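Local coordinates for long form salivary protein D7L1 (Anopheles stephensi, PDB 3NHI) that binds and sequesters cysteinyl leukotrienes and thromboxane A2 analogues in mosquito saliva, modulating blood feeding on vertebrate hosts, at residues L6-A11 with A139-A144; Q77-K82 with S87-V92; Y178-S183 with D240-L245; C244-N247 with H253-N256; K275-E278 with K282-E285. All coordinates share one frame; numbering follows the deposited sequence.

Interaction 1: residues L6-A11 with A139-A144; sequences LDAEQA and AKIYAA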
# COMPACT_ATOMS: atom_id res chain seq x y z
N LEU A 6 8.83 -0.23 -9.11
CA LEU A 6 7.99 -0.73 -8.02
C LEU A 6 8.05 -2.25 -7.92
O LEU A 6 7.93 -2.96 -8.93
CB LEU A 6 6.54 -0.27 -8.22
CG LEU A 6 6.38 1.26 -8.28
CD1 LEU A 6 4.94 1.68 -8.58
CD2 LEU A 6 6.93 1.97 -7.02
N ASP A 7 8.23 -2.74 -6.70
CA ASP A 7 8.23 -4.17 -6.46
C ASP A 7 6.82 -4.74 -6.31
O ASP A 7 5.84 -4.01 -6.41
CB ASP A 7 9.17 -4.54 -5.29
CG ASP A 7 8.62 -4.16 -3.92
OD1 ASP A 7 7.38 -4.13 -3.72
OD2 ASP A 7 9.44 -3.94 -3.01
N ALA A 8 6.72 -6.05 -6.10
CA ALA A 8 5.39 -6.67 -6.05
C ALA A 8 4.50 -6.17 -4.92
O ALA A 8 3.28 -6.02 -5.11
CB ALA A 8 5.52 -8.19 -6.01
N GLU A 9 5.09 -5.93 -3.74
CA GLU A 9 4.32 -5.41 -2.62
C GLU A 9 3.86 -3.98 -2.90
O GLU A 9 2.73 -3.61 -2.56
CB GLU A 9 5.13 -5.46 -1.32
CG GLU A 9 4.41 -4.87 -0.09
CD GLU A 9 4.44 -3.34 -0.00
OE1 GLU A 9 5.41 -2.70 -0.47
OE2 GLU A 9 3.50 -2.78 0.59
N GLN A 10 4.72 -3.18 -3.52
CA GLN A 10 4.38 -1.79 -3.78
C GLN A 10 3.23 -1.70 -4.78
O GLN A 10 2.32 -0.87 -4.63
CB GLN A 10 5.60 -1.04 -4.27
CG GLN A 10 6.62 -0.82 -3.19
CD GLN A 10 7.86 -0.21 -3.79
OE1 GLN A 10 8.56 -0.84 -4.56
NE2 GLN A 10 8.09 1.07 -3.50
N ALA A 11 3.26 -2.57 -5.79
CA ALA A 11 2.15 -2.64 -6.75
C ALA A 11 0.86 -3.13 -6.09
O ALA A 11 -0.22 -2.55 -6.31
CB ALA A 11 2.53 -3.51 -7.94
N ALA A 139 4.14 -13.89 -7.68
CA ALA A 139 4.75 -14.96 -6.88
C ALA A 139 6.21 -15.18 -7.27
O ALA A 139 7.06 -15.41 -6.40
CB ALA A 139 3.95 -16.26 -7.00
N LYS A 140 6.52 -15.05 -8.56
CA LYS A 140 7.90 -15.20 -9.02
C LYS A 140 8.78 -14.08 -8.47
O LYS A 140 9.94 -14.31 -8.15
CB LYS A 140 7.99 -15.22 -10.55
CG LYS A 140 7.38 -16.44 -11.19
CD LYS A 140 7.54 -16.42 -12.71
CE LYS A 140 6.88 -17.63 -13.33
NZ LYS A 140 7.25 -17.82 -14.76
N ILE A 141 8.24 -12.87 -8.38
CA ILE A 141 8.96 -11.74 -7.82
C ILE A 141 9.28 -11.99 -6.34
O ILE A 141 10.42 -11.83 -5.92
CB ILE A 141 8.18 -10.40 -8.00
CG1 ILE A 141 7.83 -10.14 -9.48
CG2 ILE A 141 8.94 -9.22 -7.34
CD1 ILE A 141 9.00 -9.81 -10.39
N TYR A 142 8.28 -12.39 -5.55
CA TYR A 142 8.51 -12.67 -4.13
C TYR A 142 9.54 -13.78 -3.95
O TYR A 142 10.41 -13.67 -3.09
CB TYR A 142 7.23 -13.07 -3.41
CG TYR A 142 6.18 -11.99 -3.32
CD1 TYR A 142 6.38 -10.83 -2.56
CD2 TYR A 142 4.95 -12.15 -3.97
CE1 TYR A 142 5.40 -9.85 -2.48
CE2 TYR A 142 3.96 -11.17 -3.89
CZ TYR A 142 4.19 -10.02 -3.15
OH TYR A 142 3.21 -9.05 -3.07
N ALA A 143 9.45 -14.81 -4.78
CA ALA A 143 10.38 -15.94 -4.68
C ALA A 143 11.83 -15.52 -4.97
O ALA A 143 12.76 -16.00 -4.32
CB ALA A 143 9.95 -17.08 -5.62
N ALA A 144 12.00 -14.62 -5.93
CA ALA A 144 13.33 -14.13 -6.32
C ALA A 144 13.87 -13.07 -5.38
O ALA A 144 15.08 -12.84 -5.33
CB ALA A 144 13.30 -13.60 -7.75
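E9 OE2 is gripped twice, by a salt bridge from R198 and a hydrogen bond with the hydroxyl of Y268, while the residue's backbone N merely lies near Y142 OH of the other helix, at 3.7 Å. This is the start of helix 8-22, and it opens with a capping box. Q10 N donates to D7 OD1 at 2.8 Å, nearly along the C-O axis of the carboxylate, and D7 N returns an almost straight bond (176°) to Q10 OE1 at 2.9 Å. With the first turn pinned in this way, the methyl of A8 is delivered to helix 135-144, which passes close by. There A8 CB sits over one face of the Y142 ring in a CH-pi contact, 4.0 Å from the centroid and displaced toward the hydroxyl end, with CZ the nearest ring atom at 3.6 Å. The Y142 ring reaches across because CG stands anti to its own carbonyl carbon (chi1 -66°). Its side chain comes within about 4 Å of that of K151, which binds leukotriene C4 and thromboxane A2, and about 5 Å of the bound hydroxyeicosatetraenoic acid. The junction is therefore buried packing beside the lipid pocket of the odorant-binding-protein fold. The same A8 methyl is met from the neighbouring position by I141, whose CG2 lies 3.8 Å from A8 CB.

Interaction 2: residues Q77-K82 with S87-V92; sequences QYQAYK and SKQKEV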
# COMPACT_ATOMS: atom_id res chain seq x y z
N GLN A 77 10.73 0.31 -15.29
CA GLN A 77 9.97 -0.73 -14.61
C GLN A 77 10.29 -2.09 -15.20
O GLN A 77 10.52 -3.06 -14.47
CB GLN A 77 8.47 -0.44 -14.72
CG GLN A 77 7.59 -1.46 -13.99
CD GLN A 77 7.71 -1.41 -12.46
OE1 GLN A 77 8.12 -0.40 -11.88
NE2 GLN A 77 7.34 -2.50 -11.81
N TYR A 78 10.29 -2.17 -16.52
CA TYR A 78 10.67 -3.39 -17.22
C TYR A 78 12.07 -3.87 -16.86
O TYR A 78 12.25 -5.04 -16.50
CB TYR A 78 10.58 -3.17 -18.74
CG TYR A 78 11.24 -4.26 -19.57
CD1 TYR A 78 10.82 -5.58 -19.48
CD2 TYR A 78 12.28 -3.95 -20.45
CE1 TYR A 78 11.41 -6.58 -20.25
CE2 TYR A 78 12.88 -4.95 -21.23
CZ TYR A 78 12.43 -6.26 -21.12
OH TYR A 78 13.00 -7.25 -21.88
N GLN A 79 13.06 -2.99 -16.96
CA GLN A 79 14.45 -3.40 -16.77
C GLN A 79 14.71 -3.96 -15.38
O GLN A 79 15.53 -4.86 -15.22
CB GLN A 79 15.39 -2.21 -17.01
CG GLN A 79 15.50 -1.82 -18.47
CD GLN A 79 16.28 -2.81 -19.30
OE1 GLN A 79 17.21 -3.45 -18.81
NE2 GLN A 79 15.93 -2.93 -20.57
N ALA A 80 14.00 -3.44 -14.38
CA ALA A 80 14.24 -3.85 -12.99
C ALA A 80 13.91 -5.32 -12.72
O ALA A 80 14.46 -5.92 -11.80
CB ALA A 80 13.47 -2.95 -12.05
N TYR A 81 13.02 -5.91 -13.53
CA TYR A 81 12.52 -7.27 -13.27
C TYR A 81 12.51 -8.14 -14.52
O TYR A 81 11.91 -9.22 -14.52
CB TYR A 81 11.12 -7.25 -12.62
CG TYR A 81 11.07 -6.40 -11.38
CD1 TYR A 81 11.57 -6.88 -10.16
CD2 TYR A 81 10.58 -5.10 -11.42
CE1 TYR A 81 11.55 -6.08 -9.02
CE2 TYR A 81 10.56 -4.30 -10.29
CZ TYR A 81 11.05 -4.79 -9.10
OH TYR A 81 11.01 -3.95 -8.01
N LYS A 82 13.21 -7.70 -15.56
CA LYS A 82 13.15 -8.37 -16.88
C LYS A 82 13.58 -9.84 -16.88
O LYS A 82 13.05 -10.63 -17.68
CB LYS A 82 13.93 -7.58 -17.94
CG LYS A 82 15.42 -7.52 -17.72
CD LYS A 82 16.16 -6.77 -18.82
CE LYS A 82 17.62 -6.60 -18.42
NZ LYS A 82 18.44 -5.87 -19.43
N SER A 87 9.32 -10.38 -20.18
CA SER A 87 8.61 -9.51 -21.11
C SER A 87 9.53 -9.11 -22.27
O SER A 87 10.75 -9.04 -22.10
CB SER A 87 8.07 -8.27 -20.39
OG SER A 87 7.03 -8.65 -19.50
N LYS A 88 8.95 -8.87 -23.44
CA LYS A 88 9.74 -8.60 -24.64
C LYS A 88 10.06 -7.12 -24.80
O LYS A 88 9.15 -6.28 -24.79
CB LYS A 88 9.00 -9.11 -25.87
CG LYS A 88 8.87 -10.63 -25.93
CD LYS A 88 8.14 -11.09 -27.18
CE LYS A 88 8.15 -12.60 -27.33
NZ LYS A 88 7.42 -13.30 -26.23
N GLN A 89 11.34 -6.80 -24.98
CA GLN A 89 11.79 -5.42 -25.18
C GLN A 89 11.01 -4.67 -26.27
O GLN A 89 10.66 -3.50 -26.09
CB GLN A 89 13.30 -5.38 -25.48
CG GLN A 89 13.83 -4.00 -25.87
CD GLN A 89 13.82 -3.02 -24.72
OE1 GLN A 89 14.60 -3.15 -23.77
NE2 GLN A 89 12.96 -2.01 -24.80
N LYS A 90 10.74 -5.35 -27.38
CA LYS A 90 9.99 -4.74 -28.48
C LYS A 90 8.62 -4.23 -28.01
O LYS A 90 8.23 -3.10 -28.33
CB LYS A 90 9.83 -5.73 -29.64
CG LYS A 90 9.03 -5.20 -30.81
CD LYS A 90 9.16 -6.10 -32.04
CE LYS A 90 8.40 -5.53 -33.23
NZ LYS A 90 6.92 -5.62 -33.08
N GLU A 91 7.91 -5.06 -27.24
CA GLU A 91 6.57 -4.71 -26.75
C GLU A 91 6.64 -3.58 -25.72
O GLU A 91 5.79 -2.70 -25.70
CB GLU A 91 5.88 -5.95 -26.16
CG GLU A 91 5.42 -6.94 -27.21
CD GLU A 91 4.95 -8.26 -26.63
OE1 GLU A 91 5.10 -9.30 -27.32
OE2 GLU A 91 4.44 -8.27 -25.49
N VAL A 92 7.67 -3.63 -24.87
CA VAL A 92 7.90 -2.58 -23.88
C VAL A 92 8.09 -1.21 -24.55
O VAL A 92 7.49 -0.21 -24.12
CB VAL A 92 9.10 -2.93 -22.99
CG1 VAL A 92 9.48 -1.77 -22.07
CG2 VAL A 92 8.80 -4.18 -22.15
O HOH W 1 13.29 -9.10 -24.70
O HOH W 2 13.78 -1.34 -22.00
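The Y78 ring is sandwiched between aliphatic groups: V92 CG2 lies over one face in a CH-pi contact, 3.7 Å from the centroid and 18° off the ring normal, and K82 CB, from one helical turn on in Y78's own helix, lies over the opposite face. S87 O and Q89 OE1 stand at the edge, a water also lies there in the ring plane, and the amide of Q89 is turned almost perpendicular to the ring. With CG anti to the backbone N (chi1 167°), the tyrosine points straight across and its hydroxyl donates to S87 O at 2.9 Å, approaching from a direction tilted out of the carbonyl plane. A second water accepts from Q89 N and donates weakly to the same hydroxyl. Farther out, the water at the ring edge links the two glutamines, accepting from Q79 NE2 at 3.0 Å and donating to Q89 OE1 at 2.7 Å. The other end of each amide is engaged too: K82 NZ donates to Q79 OE1 at 2.8 Å, and Q89 NE2 pairs with the hydroxyl of T93. One tyrosine thus spans the corner between consecutive helices, packed on both faces and tied at its tip to the backbone of the connecting turn. Helices 73-85 and 89-101 meet here, and helix 109-130 backs them, its L130 touching both Y78 and S87 while L126 and Q129 also pack on S87.

Interaction 3: residues Y178-S183 with D240-L245; sequences YKLTGS and DYYVCL. With SO4 (sulfate ion), chain D.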
# COMPACT_ATOMS: atom_id res chain seq x y z
N TYR A 178 3.30 -2.82 23.68
CA TYR A 178 3.51 -1.39 23.52
C TYR A 178 4.53 -0.82 24.49
O TYR A 178 4.57 0.39 24.73
CB TYR A 178 2.16 -0.65 23.56
CG TYR A 178 1.38 -0.88 22.29
CD1 TYR A 178 1.51 -0.02 21.21
CD2 TYR A 178 0.56 -2.00 22.15
CE1 TYR A 178 0.82 -0.25 20.02
CE2 TYR A 178 -0.14 -2.24 20.96
CZ TYR A 178 0.00 -1.35 19.90
OH TYR A 178 -0.66 -1.55 18.71
N LYS A 179 5.39 -1.69 25.01
CA LYS A 179 6.45 -1.26 25.93
C LYS A 179 7.42 -0.35 25.19
O LYS A 179 7.93 -0.71 24.12
CB LYS A 179 7.18 -2.47 26.49
CG LYS A 179 8.28 -2.14 27.49
CD LYS A 179 9.11 -3.37 27.86
CE LYS A 179 8.29 -4.40 28.63
NZ LYS A 179 8.03 -3.94 30.02
N LEU A 180 7.65 0.83 25.75
CA LEU A 180 8.55 1.81 25.14
C LEU A 180 9.93 1.73 25.78
O LEU A 180 10.12 2.13 26.93
CB LEU A 180 7.96 3.21 25.25
CG LEU A 180 6.55 3.38 24.65
CD1 LEU A 180 6.01 4.78 24.96
CD2 LEU A 180 6.52 3.08 23.15
N THR A 181 10.89 1.22 25.02
CA THR A 181 12.25 1.01 25.53
C THR A 181 13.27 2.00 24.99
O THR A 181 14.37 2.12 25.52
CB THR A 181 12.76 -0.38 25.15
OG1 THR A 181 12.76 -0.49 23.72
CG2 THR A 181 11.87 -1.46 25.76
N GLY A 182 12.92 2.68 23.90
CA GLY A 182 13.87 3.54 23.20
C GLY A 182 15.09 2.82 22.65
O GLY A 182 16.11 3.44 22.39
N SER A 183 15.00 1.50 22.48
CA SER A 183 16.14 0.73 22.00
C SER A 183 16.36 1.01 20.51
O SER A 183 15.41 1.34 19.80
CB SER A 183 15.94 -0.76 22.23
OG SER A 183 14.92 -1.26 21.38
N ASP A 240 9.39 8.68 17.44
CA ASP A 240 8.88 9.83 18.20
C ASP A 240 7.37 9.92 18.14
O ASP A 240 6.72 10.09 19.18
CB ASP A 240 9.52 11.13 17.72
CG ASP A 240 11.03 11.11 17.83
OD1 ASP A 240 11.55 10.63 18.87
OD2 ASP A 240 11.69 11.59 16.90
N TYR A 241 6.80 9.79 16.94
CA TYR A 241 5.34 9.84 16.79
C TYR A 241 4.64 8.68 17.48
O TYR A 241 3.62 8.86 18.12
CB TYR A 241 4.95 9.89 15.30
CG TYR A 241 5.45 11.13 14.61
CD1 TYR A 241 6.37 11.04 13.57
CD2 TYR A 241 5.03 12.40 15.01
CE1 TYR A 241 6.86 12.17 12.94
CE2 TYR A 241 5.50 13.54 14.37
CZ TYR A 241 6.41 13.42 13.33
OH TYR A 241 6.90 14.55 12.71
N TYR A 242 5.24 7.50 17.36
CA TYR A 242 4.74 6.32 18.05
C TYR A 242 4.68 6.53 19.57
O TYR A 242 3.65 6.25 20.19
CB TYR A 242 5.66 5.15 17.68
CG TYR A 242 5.40 3.83 18.35
CD1 TYR A 242 4.26 3.07 18.06
CD2 TYR A 242 6.31 3.31 19.25
CE1 TYR A 242 4.04 1.85 18.67
CE2 TYR A 242 6.10 2.08 19.86
CZ TYR A 242 4.97 1.35 19.56
OH TYR A 242 4.74 0.14 20.17
N VAL A 243 5.77 7.04 20.15
CA VAL A 243 5.81 7.37 21.58
C VAL A 243 4.75 8.41 21.94
O VAL A 243 4.03 8.26 22.94
CB VAL A 243 7.22 7.87 22.01
CG1 VAL A 243 7.17 8.51 23.39
CG2 VAL A 243 8.21 6.73 22.01
N CYS A 244 4.62 9.44 21.12
CA CYS A 244 3.60 10.46 21.39
C CYS A 244 2.19 9.88 21.43
O CYS A 244 1.40 10.23 22.30
CB CYS A 244 3.68 11.61 20.39
SG CYS A 244 5.15 12.61 20.68
N LEU A 245 1.88 8.99 20.48
CA LEU A 245 0.55 8.38 20.42
C LEU A 245 0.32 7.44 21.59
O LEU A 245 -0.72 7.50 22.25
CB LEU A 245 0.37 7.64 19.09
CG LEU A 245 0.27 8.55 17.87
CD1 LEU A 245 0.63 7.79 16.60
CD2 LEU A 245 -1.11 9.20 17.75
S SO4 D . 0.30 -3.25 26.15
O1 SO4 D . 0.84 -1.98 26.62
O2 SO4 D . 1.28 -3.91 25.30
O3 SO4 D . -0.92 -3.01 25.38
O4 SO4 D . -0.00 -4.10 27.30
O HOH W 3 6.58 -1.20 21.61
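L180 and V243 bring the backbones closest, 7.1 Å between their alpha carbons, where an irregular loop runs past helix 238-246. L180 straddles two helix residues with its forked end: CD2 rests 3.5 Å from Y242 CE2, and CD1 reaches V243 CG2 more loosely at 4.2 Å. Y242 extends toward the loop with CG anti to its backbone N (chi1 176°), and its hydroxyl lies 3.4 Å from CD1 of the Y178 ring. These two tyrosine side chains cross at roughly a right angle. A water in the plane of the Y242 ring bridges the segments, 2.7 Å from Y242 OH and 2.9 Å from K179 O, to which it probably donates. The Y178 hydroxyl turns elsewhere, to D259 and R176, while its backbone N donates to O2 of a sulfate at 2.8 Å; R177 and K255 also hold this ion, which probably came from the crystallisation liquor. Beyond the contact, T181 OG1 accepts from S183 N in an ST turn, S183 caps helix 184-196, and G182 N bonds to Y239 OH. The loop is thus pressed onto a helix that the C244-C233 disulfide also fastens, all within the PBP/GOBP family region. Direct contacts between the segments are van der Waals packing, including the Y242 hydroxyl against the Y178 ring; polarity enters between them through the water.

Interaction 4: residues C244-N247 with H253-N256; sequences CLVN and HFKN. With SO4 (sulfate ion), chain D.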
# COMPACT_ATOMS: atom_id res chain seq x y z
N CYS A 244 4.62 9.44 21.12
CA CYS A 244 3.60 10.46 21.39
C CYS A 244 2.19 9.88 21.43
O CYS A 244 1.40 10.23 22.30
CB CYS A 244 3.68 11.61 20.39
SG CYS A 244 5.15 12.61 20.68
N LEU A 245 1.88 8.99 20.48
CA LEU A 245 0.55 8.38 20.42
C LEU A 245 0.32 7.44 21.59
O LEU A 245 -0.72 7.50 22.25
CB LEU A 245 0.37 7.64 19.09
CG LEU A 245 0.27 8.55 17.87
CD1 LEU A 245 0.63 7.79 16.60
CD2 LEU A 245 -1.11 9.20 17.75
N VAL A 246 1.32 6.61 21.88
CA VAL A 246 1.18 5.60 22.93
C VAL A 246 1.03 6.26 24.30
O VAL A 246 0.22 5.82 25.12
CB VAL A 246 2.36 4.60 22.91
CG1 VAL A 246 2.37 3.75 24.19
CG2 VAL A 246 2.28 3.71 21.67
N ASN A 247 1.76 7.35 24.53
CA ASN A 247 1.73 7.99 25.85
C ASN A 247 0.64 9.05 26.03
O ASN A 247 0.56 9.69 27.08
CB ASN A 247 3.11 8.54 26.21
CG ASN A 247 4.05 7.45 26.69
OD1 ASN A 247 3.62 6.34 27.02
ND2 ASN A 247 5.34 7.75 26.74
N HIS A 253 -7.02 3.62 21.91
CA HIS A 253 -7.53 3.75 20.55
C HIS A 253 -6.43 3.60 19.52
O HIS A 253 -6.64 2.96 18.48
CB HIS A 253 -8.27 5.07 20.38
CG HIS A 253 -9.38 5.26 21.36
ND1 HIS A 253 -10.48 4.44 21.38
CD2 HIS A 253 -9.53 6.14 22.38
CE1 HIS A 253 -11.29 4.82 22.36
NE2 HIS A 253 -10.73 5.84 22.98
N PHE A 254 -5.26 4.17 19.80
CA PHE A 254 -4.14 3.97 18.90
C PHE A 254 -3.75 2.49 18.82
O PHE A 254 -3.52 1.98 17.72
CB PHE A 254 -2.92 4.81 19.29
CG PHE A 254 -1.71 4.48 18.47
CD1 PHE A 254 -1.73 4.67 17.10
CD2 PHE A 254 -0.58 3.91 19.05
CE1 PHE A 254 -0.64 4.33 16.31
CE2 PHE A 254 0.52 3.57 18.25
CZ PHE A 254 0.48 3.78 16.89
N LYS A 255 -3.70 1.81 19.96
CA LYS A 255 -3.36 0.39 19.95
C LYS A 255 -4.35 -0.36 19.07
O LYS A 255 -3.95 -1.18 18.26
CB LYS A 255 -3.37 -0.18 21.37
CG LYS A 255 -2.29 0.38 22.27
CD LYS A 255 -2.35 -0.26 23.65
CE LYS A 255 -1.30 0.32 24.57
NZ LYS A 255 -1.38 -0.29 25.92
N ASN A 256 -5.63 -0.04 19.20
CA ASN A 256 -6.65 -0.73 18.40
C ASN A 256 -6.50 -0.43 16.91
O ASN A 256 -6.63 -1.33 16.08
CB ASN A 256 -8.06 -0.38 18.90
CG ASN A 256 -8.32 -0.92 20.30
OD1 ASN A 256 -7.63 -1.82 20.78
ND2 ASN A 256 -9.34 -0.37 20.95
S SO4 D . 0.30 -3.25 26.15
O1 SO4 D . 0.84 -1.98 26.62
O2 SO4 D . 1.28 -3.91 25.30
O3 SO4 D . -0.92 -3.01 25.38
O4 SO4 D . -0.00 -4.10 27.30
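F254 and L245 make the aromatic contact. L245 CB sits over one face of the phenyl ring, 3.9 Å from the centroid and 15° off the normal, a CH-pi approach, and the two side chains cross at about a right angle. The ring is carried toward helix 238-246 because F254 CG stands anti to the backbone N (chi1 173°). Plain apolar packing completes the pair: the leucine's CD1 follows the same face outward to F254 CE1 at 3.7 Å, while V246 CG2 meets the ring at its edge, 3.8 Å from F254 CE2. F258, one turn further along, meets the same ring, and F214 of helix 207-216 packs on it as well. The ionic element lies to one side. K255, fully stretched beyond CG, donates from NZ to sulfate O3 at 2.8 Å and to O1 at 2.9 Å, and K251 brings a second ammonium nearby; the sulfate probably offsets some of the positive charge here. The packing of L245, V246 and F254 is a buried helix-helix junction, in which two consecutive helices, 238-246 and 251-266, pack together through F254 in the all-helical, odorant-binding-protein-like fold.

Interaction 5: residues K275-E278 with K282-E285; sequences KVYE and KVKE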
# COMPACT_ATOMS: atom_id res chain seq x y z
N LYS A 275 -15.33 -7.38 4.59
CA LYS A 275 -15.10 -7.26 6.03
C LYS A 275 -14.85 -5.82 6.46
O LYS A 275 -14.19 -5.05 5.75
CB LYS A 275 -13.93 -8.14 6.47
CG LYS A 275 -14.23 -9.63 6.44
CD LYS A 275 -13.43 -10.39 7.48
CE LYS A 275 -13.60 -11.88 7.29
NZ LYS A 275 -13.29 -12.65 8.53
N VAL A 276 -15.38 -5.47 7.63
CA VAL A 276 -15.09 -4.19 8.28
C VAL A 276 -14.56 -4.44 9.69
O VAL A 276 -14.52 -5.58 10.16
CB VAL A 276 -16.33 -3.28 8.36
CG1 VAL A 276 -16.73 -2.78 6.98
CG2 VAL A 276 -17.49 -3.99 9.05
N TYR A 277 -14.14 -3.38 10.37
CA TYR A 277 -13.67 -3.51 11.74
C TYR A 277 -14.76 -4.03 12.66
O TYR A 277 -15.91 -3.55 12.62
CB TYR A 277 -13.15 -2.18 12.27
CG TYR A 277 -12.53 -2.28 13.64
CD1 TYR A 277 -11.35 -2.99 13.83
CD2 TYR A 277 -13.14 -1.68 14.75
CE1 TYR A 277 -10.77 -3.09 15.08
CE2 TYR A 277 -12.56 -1.77 16.01
CZ TYR A 277 -11.38 -2.48 16.17
OH TYR A 277 -10.79 -2.57 17.40
N GLU A 278 -14.41 -5.00 13.48
CA GLU A 278 -15.33 -5.54 14.47
C GLU A 278 -14.95 -5.06 15.86
O GLU A 278 -15.58 -4.15 16.40
CB GLU A 278 -15.40 -7.06 14.36
CG GLU A 278 -15.89 -7.54 13.00
CD GLU A 278 -16.28 -8.99 12.98
OE1 GLU A 278 -16.38 -9.60 14.06
OE2 GLU A 278 -16.48 -9.54 11.87
N LYS A 282 -11.55 -9.75 17.90
CA LYS A 282 -11.70 -10.34 16.57
C LYS A 282 -10.44 -10.14 15.73
O LYS A 282 -10.00 -11.06 15.04
CB LYS A 282 -12.93 -9.76 15.85
CG LYS A 282 -13.23 -10.37 14.49
CD LYS A 282 -13.74 -11.81 14.61
CE LYS A 282 -14.33 -12.33 13.30
NZ LYS A 282 -13.40 -12.18 12.16
N VAL A 283 -9.86 -8.95 15.81
CA VAL A 283 -8.61 -8.65 15.10
C VAL A 283 -7.51 -9.64 15.52
O VAL A 283 -6.83 -10.22 14.67
CB VAL A 283 -8.16 -7.18 15.33
CG1 VAL A 283 -6.75 -6.96 14.80
CG2 VAL A 283 -9.12 -6.24 14.65
N LYS A 284 -7.36 -9.84 16.83
CA LYS A 284 -6.36 -10.77 17.34
C LYS A 284 -6.59 -12.20 16.84
O LYS A 284 -5.64 -12.86 16.42
CB LYS A 284 -6.30 -10.70 18.86
CG LYS A 284 -5.74 -9.38 19.37
CD LYS A 284 -5.58 -9.36 20.87
CE LYS A 284 -5.06 -8.02 21.37
NZ LYS A 284 -6.10 -6.96 21.29
N GLU A 285 -7.84 -12.66 16.85
CA GLU A 285 -8.15 -13.99 16.33
C GLU A 285 -7.80 -14.14 14.85
O GLU A 285 -7.22 -15.14 14.44
CB GLU A 285 -9.62 -14.35 16.60
CG GLU A 285 -9.92 -14.62 18.08
CD GLU A 285 -9.00 -15.66 18.70
OE1 GLU A 285 -8.36 -15.35 19.73
OE2 GLU A 285 -8.90 -16.79 18.16
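E278 and K282 lie against each other, the flat carboxylate set over the aliphatic part of the lysine. E278 OE1 is 3.3 Å from K282 CG and 3.5 Å from K282 CD, whereas OE2 stops 4.1 Å short of K282 NZ, too far for a salt bridge. The lysine leaves the helix with CG anti to its backbone N and then bends at its second torsion (chi2 70°), which folds the chain along the glutamate. Its ammonium ends 3.7 Å from K275 NZ, which arrives on an extended chain crossing at about a right angle. E286 probably accounts for the two ammonium groups lying so close: its OE1 forms a salt bridge with K275 NZ and a long, weak ion pair with K282 NZ, so both gather round a shared carboxylate. The apolar half of the contact is made by Y277, whose CE1 lies 3.6 Å from V283 CG2, the two side chains again crossing nearly at right angles. All this belongs to the last part of the chain, where an irregular loop after helix 251-266 runs into helix 280-288 and packs against the first turn of that helix. The beginning of the helix is fixed by N279, whose OD1 accepts from K282 N and so sets the lysine in place. Behind the tyrosine stands helix 251-266: F260 meets the Y277 ring with planes at about 60° and also touches V283, N256 packs on the same tyrosine, and L263 lies against V283.

How the interactions relate
Starting at the N terminus, interaction 1 draws residues 6-11 onto helix 135-144 and closes a loop of 127 residues. Interaction 2 falls within that loop, closing a tight turn between neighbouring helices, and touches interaction 1 directly: L6 N is 2.9 Å from Q77 OE1, and Y81 packs on D7 and I141. The other three contacts follow in series. Interaction 3 brings the 178-183 loop to helix 238-246 across 56 intervening residues; interaction 4 starts on its final two residues and links that helix to 251-266, with one sulfate reached by both. Interaction 5 folds 275-278 onto helix 280-288, meeting interaction 4 where N256 packs on Y277. The centres of interactions 2 and 4 lie about 44 Å apart.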